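Local structure of NADH kinase POS5, mitochondrial (Saccharomyces cerevisiae, 3AFO) at residues Asn14-Ser19 and Glu72-Val77; Val44-Lys49 and Glu57-Phe62; His65-Tyr70 and Arg99-Tyr104. The protein phosphorylates NADH and, less readily, NAD(+) at the expense of ATP, supplying mitochondria with the reductant NADPH. All blocks are in the same frame, centred on the assembly; numbering follows the deposited sequence.

Contact 1 of 3, residues Asn14-Ser19 and Glu72-Val77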
# COMPACT_ATOMS: atom_id res chain seq x y z
N ASN A 14 -12.34 19.19 46.66
CA ASN A 14 -11.25 19.66 47.52
C ASN A 14 -11.37 19.18 48.97
O ASN A 14 -10.46 19.38 49.76
CB ASN A 14 -11.07 21.18 47.45
CG ASN A 14 -12.24 21.94 48.04
OD1 ASN A 14 -12.86 21.50 49.01
ND2 ASN A 14 -12.55 23.09 47.45
N ASN A 15 -12.50 18.56 49.32
CA ASN A 15 -12.66 17.90 50.62
C ASN A 15 -11.82 16.63 50.72
O ASN A 15 -11.64 16.08 51.81
CB ASN A 15 -14.12 17.54 50.91
CG ASN A 15 -15.00 18.77 51.12
OD1 ASN A 15 -14.53 19.91 51.12
ND2 ASN A 15 -16.29 18.52 51.30
N LEU A 16 -11.33 16.15 49.57
CA LEU A 16 -10.53 14.92 49.52
C LEU A 16 -9.04 15.21 49.57
O LEU A 16 -8.59 16.31 49.23
CB LEU A 16 -10.87 14.10 48.26
CG LEU A 16 -12.34 13.73 48.03
CD1 LEU A 16 -12.49 12.91 46.74
CD2 LEU A 16 -12.93 12.97 49.23
N ARG A 17 -8.28 14.19 49.98
CA ARG A 17 -6.82 14.25 50.11
C ARG A 17 -6.14 14.18 48.75
O ARG A 17 -6.69 13.61 47.80
CB ARG A 17 -6.31 13.09 50.97
CG ARG A 17 -7.05 12.87 52.30
CD ARG A 17 -6.67 13.90 53.35
NE ARG A 17 -5.29 13.77 53.81
CZ ARG A 17 -4.90 14.01 55.07
NH1 ARG A 17 -5.78 14.37 55.99
NH2 ARG A 17 -3.63 13.87 55.40
N SER A 18 -4.94 14.74 48.67
CA SER A 18 -4.08 14.67 47.48
C SER A 18 -3.85 13.25 46.98
O SER A 18 -3.85 12.31 47.77
CB SER A 18 -2.73 15.34 47.77
OG SER A 18 -2.87 16.74 47.87
N SER A 19 -3.63 13.11 45.67
CA SER A 19 -3.40 11.82 45.02
C SER A 19 -2.32 10.98 45.69
O SER A 19 -1.30 11.49 46.14
CB SER A 19 -3.00 12.01 43.55
OG SER A 19 -3.77 13.02 42.94
N GLU A 72 -14.23 3.02 52.26
CA GLU A 72 -13.08 3.94 52.17
C GLU A 72 -13.00 4.72 50.84
O GLU A 72 -12.28 5.73 50.73
CB GLU A 72 -11.77 3.19 52.44
CG GLU A 72 -11.23 2.34 51.25
CD GLU A 72 -11.82 0.93 51.18
OE1 GLU A 72 -12.95 0.69 51.66
OE2 GLU A 72 -11.13 0.05 50.62
N VAL A 73 -13.76 4.27 49.84
CA VAL A 73 -13.69 4.85 48.49
C VAL A 73 -14.48 6.14 48.33
O VAL A 73 -15.62 6.24 48.77
CB VAL A 73 -14.08 3.80 47.40
CG1 VAL A 73 -14.48 4.47 46.07
CG2 VAL A 73 -12.93 2.83 47.17
N ASN A 74 -13.85 7.12 47.70
CA ASN A 74 -14.50 8.38 47.38
C ASN A 74 -14.66 8.53 45.88
O ASN A 74 -13.69 8.44 45.13
CB ASN A 74 -13.69 9.55 47.95
CG ASN A 74 -13.39 9.37 49.43
OD1 ASN A 74 -14.31 9.18 50.24
ND2 ASN A 74 -12.11 9.39 49.79
N VAL A 75 -15.90 8.80 45.46
CA VAL A 75 -16.27 8.90 44.04
C VAL A 75 -16.22 10.34 43.54
O VAL A 75 -16.89 11.23 44.08
CB VAL A 75 -17.69 8.31 43.78
CG1 VAL A 75 -18.23 8.72 42.40
CG2 VAL A 75 -17.71 6.80 43.94
N ILE A 76 -15.43 10.55 42.50
CA ILE A 76 -15.32 11.84 41.84
C ILE A 76 -15.90 11.74 40.43
O ILE A 76 -15.59 10.80 39.70
CB ILE A 76 -13.85 12.29 41.73
CG1 ILE A 76 -13.12 12.17 43.08
CG2 ILE A 76 -13.79 13.70 41.19
CD1 ILE A 76 -11.56 12.21 42.98
N VAL A 77 -16.74 12.70 40.05
CA VAL A 77 -17.27 12.80 38.68
C VAL A 77 -17.24 14.27 38.29
O VAL A 77 -17.05 15.13 39.15
CB VAL A 77 -18.71 12.21 38.51
CG1 VAL A 77 -18.75 10.75 38.86
CG2 VAL A 77 -19.75 12.99 39.34
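Leu16 reaches across from its loop and sets its two methyl groups on separate targets along strand 74-76. CD2 sits over a face of the Asn74 carboxamide, 3.6 Å from Asn74 CG, and is almost as near to ND2 of the same group at 3.7 Å. CD1 turns toward the strand itself: it lies 3.8 Å from Asn74 CB and also meets the gamma-delta arm of Ile76, with CG1 of Ile76 at 3.8 Å and its CD1 at 3.9 Å. The branched end of a leucine suits this place, since one fork can address two side chains that point to the same side of a strand, two residues apart. With CG opposite the carbonyl carbon (chi1 -55°) and the chain then extended through chi2, the fork stands well out from the loop. Leu16 and each of its two partners run past one another in opposite directions.

No hydrogen bond joins the two segments; polar groups around them fix the pieces instead. The Asn74 amide is tied through ND2 to Asn43 OD1 on strand 43-48, a bond that satisfies ND2 and helps fix the rotation of the amide whose face meets the methyl group. On the loop side, Leu16 O accepts a bond from Arg114 NE, and Ser19 is bonded to Asn113, so helix 108-114 anchors the loop at two points. Tyr104 packs against both Leu16 and Asn74, and Ile111 backs Ile76.

Val75, between the two contact residues, points the other way onto helix 53-69. This alternation is that of a strand covered on both faces, here in the parallel alpha/beta sheet of the NAD kinase N-terminal domain, where the loop after strand 8-12 helps cover the face turned away from helix 53-69.

Contact 2 of 3, residues Val44-Lys49 and Glu57-Phe62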
# COMPACT_ATOMS: atom_id res chain seq x y z
N VAL A 44 -11.56 7.65 43.47
CA VAL A 44 -11.82 7.07 42.15
C VAL A 44 -12.59 8.07 41.29
O VAL A 44 -13.75 8.38 41.57
CB VAL A 44 -12.58 5.73 42.27
CG1 VAL A 44 -12.86 5.12 40.88
CG2 VAL A 44 -11.78 4.74 43.14
N TYR A 45 -11.93 8.57 40.25
CA TYR A 45 -12.56 9.45 39.26
C TYR A 45 -13.19 8.64 38.11
O TYR A 45 -12.51 7.84 37.46
CB TYR A 45 -11.55 10.46 38.72
CG TYR A 45 -12.03 11.37 37.62
CD1 TYR A 45 -13.27 12.00 37.68
CD2 TYR A 45 -11.21 11.64 36.52
CE1 TYR A 45 -13.69 12.85 36.68
CE2 TYR A 45 -11.63 12.50 35.50
CZ TYR A 45 -12.87 13.10 35.59
OH TYR A 45 -13.30 13.95 34.60
N ILE A 46 -14.48 8.86 37.87
CA ILE A 46 -15.21 8.09 36.87
C ILE A 46 -15.74 9.00 35.78
O ILE A 46 -16.40 10.01 36.06
CB ILE A 46 -16.39 7.29 37.49
CG1 ILE A 46 -15.94 6.54 38.74
CG2 ILE A 46 -16.97 6.30 36.46
CD1 ILE A 46 -17.09 6.08 39.60
N THR A 47 -15.43 8.65 34.53
CA THR A 47 -15.92 9.39 33.37
C THR A 47 -16.69 8.44 32.47
O THR A 47 -16.46 7.23 32.49
CB THR A 47 -14.77 10.01 32.56
OG1 THR A 47 -14.02 8.98 31.90
CG2 THR A 47 -13.84 10.78 33.46
N LYS A 48 -17.61 8.99 31.68
CA LYS A 48 -18.42 8.17 30.77
C LYS A 48 -18.62 8.85 29.44
O LYS A 48 -18.51 10.07 29.33
CB LYS A 48 -19.77 7.82 31.40
CG LYS A 48 -20.70 9.02 31.62
CD LYS A 48 -22.05 8.57 32.16
CE LYS A 48 -22.93 9.76 32.54
NZ LYS A 48 -23.19 10.70 31.39
N LYS A 49 -18.91 8.05 28.42
CA LYS A 49 -19.27 8.60 27.14
C LYS A 49 -20.61 9.33 27.32
O LYS A 49 -21.58 8.74 27.82
CB LYS A 49 -19.36 7.51 26.08
CG LYS A 49 -19.62 8.06 24.68
CD LYS A 49 -19.66 6.95 23.66
CE LYS A 49 -20.26 7.44 22.36
NZ LYS A 49 -20.79 6.27 21.62
N GLU A 57 -26.20 4.46 32.97
CA GLU A 57 -26.65 3.32 33.76
C GLU A 57 -25.49 2.60 34.43
O GLU A 57 -25.58 2.24 35.61
CB GLU A 57 -27.45 2.34 32.90
CG GLU A 57 -28.88 2.83 32.60
CD GLU A 57 -29.54 2.07 31.45
OE1 GLU A 57 -29.21 0.88 31.24
OE2 GLU A 57 -30.39 2.68 30.76
N ALA A 58 -24.42 2.38 33.67
CA ALA A 58 -23.22 1.72 34.19
C ALA A 58 -22.55 2.54 35.28
O ALA A 58 -22.08 1.98 36.28
CB ALA A 58 -22.23 1.44 33.06
N MET A 59 -22.50 3.86 35.11
CA MET A 59 -21.90 4.74 36.11
C MET A 59 -22.64 4.64 37.45
O MET A 59 -22.02 4.47 38.50
CB MET A 59 -21.89 6.19 35.62
CG MET A 59 -21.26 7.16 36.61
SD MET A 59 -21.24 8.83 35.99
CE MET A 59 -19.60 8.82 35.26
N VAL A 60 -23.96 4.73 37.40
CA VAL A 60 -24.79 4.62 38.60
C VAL A 60 -24.58 3.25 39.27
O VAL A 60 -24.41 3.17 40.49
CB VAL A 60 -26.28 4.90 38.28
CG1 VAL A 60 -27.18 4.62 39.49
CG2 VAL A 60 -26.43 6.33 37.83
N GLU A 61 -24.57 2.20 38.46
CA GLU A 61 -24.37 0.84 38.95
C GLU A 61 -22.96 0.64 39.55
O GLU A 61 -22.79 -0.06 40.56
CB GLU A 61 -24.64 -0.17 37.82
CG GLU A 61 -24.61 -1.63 38.23
CD GLU A 61 -24.81 -2.58 37.04
OE1 GLU A 61 -25.34 -2.14 35.99
OE2 GLU A 61 -24.42 -3.76 37.15
N PHE A 62 -21.96 1.26 38.93
CA PHE A 62 -20.60 1.13 39.43
C PHE A 62 -20.43 1.85 40.76
O PHE A 62 -19.87 1.30 41.70
CB PHE A 62 -19.59 1.63 38.39
CG PHE A 62 -18.17 1.35 38.76
CD1 PHE A 62 -17.72 0.05 38.92
CD2 PHE A 62 -17.27 2.39 38.94
CE1 PHE A 62 -16.38 -0.22 39.26
CE2 PHE A 62 -15.94 2.13 39.28
CZ PHE A 62 -15.50 0.82 39.45
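Met59 drives its CE methyl into the strand between Ile46 and Lys48, and this is the tight part of the contact. CE lies 3.5 Å from Ile46 O and also touches Ile46 CG2 and Lys48 CG. The side chain runs straight out from the helix through its first two torsions and bends only at chi3 (-94°), which turns the methyl group against the strand, and an unbranched, flexible methionine suits a reach of this length. Ile46 O is buried here without a hydrogen-bonding partner in the model. One turn along the helix, Phe62 offers its rim rather than a face, with Ile46 CD1 3.8 Å from Phe62 CD2 and close to the ring plane.

Toward Lys48 the packing gives way to a more polar margin. Its aliphatic chain crosses Met59 at about a right angle, CD lying 3.9 Å from Met59 SD, while the amine is carried onward to a salt bridge with Glu84. Lysine thus serves as a hydrocarbon here and as a charge at its end. Glu57 and Glu61 lie on the solvent side of the helix.

The strand and helix segments run nearly antiparallel, at 160° and 9.2 Å between axes, as the first two elements of the beta-alpha-beta unit 43-48, 53-69, 74-76. Strand 117-122 flanks strand 43-48 on the side away from strand 74-76, and helix 79-86 packs against Met59 through Val81 and Ile85.

Contact 3 of 3, residues His65-Tyr70 and Arg99-Tyr104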
# COMPACT_ATOMS: atom_id res chain seq x y z
N HIS A 65 -22.08 0.03 43.60
CA HIS A 65 -21.18 -1.02 44.03
C HIS A 65 -20.03 -0.52 44.93
O HIS A 65 -19.74 -1.14 45.95
CB HIS A 65 -20.62 -1.79 42.83
CG HIS A 65 -19.54 -2.77 43.19
ND1 HIS A 65 -19.77 -3.87 43.99
CD2 HIS A 65 -18.23 -2.81 42.85
CE1 HIS A 65 -18.65 -4.55 44.13
NE2 HIS A 65 -17.70 -3.93 43.45
N LEU A 66 -19.38 0.57 44.55
CA LEU A 66 -18.29 1.13 45.36
C LEU A 66 -18.79 1.55 46.74
O LEU A 66 -18.16 1.25 47.76
CB LEU A 66 -17.64 2.32 44.64
CG LEU A 66 -17.00 2.01 43.28
CD1 LEU A 66 -16.44 3.27 42.65
CD2 LEU A 66 -15.92 0.93 43.42
N HIS A 67 -19.93 2.23 46.76
CA HIS A 67 -20.52 2.71 48.00
C HIS A 67 -21.01 1.59 48.90
O HIS A 67 -20.97 1.71 50.12
CB HIS A 67 -21.66 3.69 47.72
CG HIS A 67 -21.19 5.03 47.26
ND1 HIS A 67 -22.05 5.98 46.75
CD2 HIS A 67 -19.96 5.59 47.24
CE1 HIS A 67 -21.37 7.06 46.44
NE2 HIS A 67 -20.10 6.86 46.72
N GLU A 68 -21.49 0.51 48.29
CA GLU A 68 -21.89 -0.67 49.04
C GLU A 68 -20.69 -1.45 49.59
O GLU A 68 -20.70 -1.85 50.74
CB GLU A 68 -22.77 -1.60 48.20
CG GLU A 68 -24.23 -1.14 48.07
CD GLU A 68 -25.04 -1.98 47.08
OE1 GLU A 68 -24.53 -3.01 46.59
OE2 GLU A 68 -26.20 -1.60 46.79
N SER A 69 -19.65 -1.63 48.77
CA SER A 69 -18.60 -2.61 49.10
C SER A 69 -17.28 -2.05 49.61
O SER A 69 -16.52 -2.78 50.25
CB SER A 69 -18.32 -3.51 47.89
OG SER A 69 -19.34 -4.47 47.74
N TYR A 70 -17.00 -0.79 49.31
CA TYR A 70 -15.75 -0.14 49.70
C TYR A 70 -16.02 1.20 50.39
O TYR A 70 -15.94 2.25 49.76
CB TYR A 70 -14.86 0.07 48.46
CG TYR A 70 -14.57 -1.20 47.72
CD1 TYR A 70 -13.51 -2.02 48.09
CD2 TYR A 70 -15.38 -1.60 46.66
CE1 TYR A 70 -13.26 -3.20 47.42
CE2 TYR A 70 -15.14 -2.79 45.98
CZ TYR A 70 -14.08 -3.58 46.37
OH TYR A 70 -13.83 -4.75 45.70
N ARG A 99 -27.51 8.63 55.36
CA ARG A 99 -26.31 8.26 54.62
C ARG A 99 -26.57 8.30 53.12
O ARG A 99 -26.70 7.25 52.48
CB ARG A 99 -25.81 6.87 55.05
CG ARG A 99 -25.28 6.81 56.48
CD ARG A 99 -25.03 5.39 56.91
NE ARG A 99 -23.99 4.75 56.10
CZ ARG A 99 -23.85 3.44 55.96
NH1 ARG A 99 -24.69 2.62 56.56
NH2 ARG A 99 -22.88 2.95 55.20
N PRO A 100 -26.66 9.52 52.54
CA PRO A 100 -26.86 9.63 51.09
C PRO A 100 -25.60 9.23 50.31
O PRO A 100 -24.49 9.25 50.86
CB PRO A 100 -27.16 11.12 50.89
CG PRO A 100 -26.49 11.80 52.03
CD PRO A 100 -26.57 10.84 53.19
N HIS A 101 -25.79 8.86 49.04
CA HIS A 101 -24.66 8.68 48.14
C HIS A 101 -23.95 10.01 48.01
O HIS A 101 -24.58 11.02 47.73
CB HIS A 101 -25.16 8.21 46.76
CG HIS A 101 -25.75 6.84 46.78
ND1 HIS A 101 -24.99 5.70 46.65
CD2 HIS A 101 -27.03 6.42 46.92
CE1 HIS A 101 -25.77 4.64 46.71
NE2 HIS A 101 -27.02 5.05 46.88
N ILE A 102 -22.65 10.01 48.25
CA ILE A 102 -21.87 11.24 48.10
C ILE A 102 -21.09 11.21 46.79
O ILE A 102 -20.41 10.23 46.49
CB ILE A 102 -20.91 11.47 49.29
CG1 ILE A 102 -21.70 11.50 50.61
CG2 ILE A 102 -20.13 12.76 49.09
CD1 ILE A 102 -20.84 11.39 51.86
N LEU A 103 -21.22 12.27 46.01
CA LEU A 103 -20.49 12.45 44.77
C LEU A 103 -19.63 13.68 44.93
O LEU A 103 -20.16 14.78 45.13
CB LEU A 103 -21.45 12.67 43.60
CG LEU A 103 -22.50 11.57 43.33
CD1 LEU A 103 -23.36 11.98 42.13
CD2 LEU A 103 -21.84 10.21 43.10
N TYR A 104 -18.32 13.51 44.84
CA TYR A 104 -17.40 14.65 44.88
C TYR A 104 -17.15 15.20 43.48
O TYR A 104 -16.98 14.43 42.53
CB TYR A 104 -16.10 14.27 45.57
CG TYR A 104 -16.31 13.81 46.99
CD1 TYR A 104 -16.32 14.73 48.04
CD2 TYR A 104 -16.53 12.47 47.28
CE1 TYR A 104 -16.53 14.32 49.35
CE2 TYR A 104 -16.75 12.05 48.57
CZ TYR A 104 -16.75 12.98 49.60
OH TYR A 104 -16.96 12.55 50.88
O HOH W 1 -18.16 8.94 47.24
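A polar contact between two histidine side chains, His67 near the C-terminal end of helix 53-69 and His101 at the start of strand 101-105, joins the helix to a strand that lies beyond strand 74-76. The imidazoles meet edge to edge: His67 ND1 and His101 ND1 are 3.0 Å apart in a nearly straight hydrogen bond (172°), each nitrogen near the plane of the other ring. The planes are inclined by 28°, and neither ring overlies the other. In both residues CG stands opposite the carbonyl carbon (chi1 -75° in His67), which, with the ring rotation, turns the ND1 corners toward each other.

The far side of the His67 ring is turned to the strand backbone. Its CE1 lies 3.3 Å from Ile102 O, and a water spans the same region, 2.9 Å from His67 NE2 and 2.7 Å from Ile102 O, to which it donates. Histidine fits this position because its two nitrogens can serve a side chain and a water at once. Apolar neighbours flank the pair: Leu93 touches both histidines, Phe89 meets the His101 ring, and Val75 lies against His67.

A bond between two ND1 atoms needs one proton and one lone pair, so at least one ring must lack a proton on ND1, and a doubly charged pair is unlikely. If His101 is the donor, His67 would have to carry its own proton on NE2 and offer it to the water; with the roles reversed, a neutral His67 could accept from that water instead. The protonation of the two rings is therefore probably coupled.

Centres of contacts 1 and 2 lie about 15 Å apart, and contact 3 is about 12 Å from each. Strand 74-76 connects them: it pairs with strand 43-48 of contact 2 through Asn74 O to Val44 N and with strand 101-105 of contact 3 through Val75 O to Tyr104 N, both probable hydrogen bonds. Helix 53-69 serves contacts 2 and 3 in succession. Along the chain contact 2 falls between the segments of contact 1, whereas those of contacts 1 and 3 alternate. Together they join loop 14-19, helix 53-69 and three strands of the alpha/beta part; the side chain of Thr47 lies about 12 Å from a bound NADH, so they build framework, not ligand pocket.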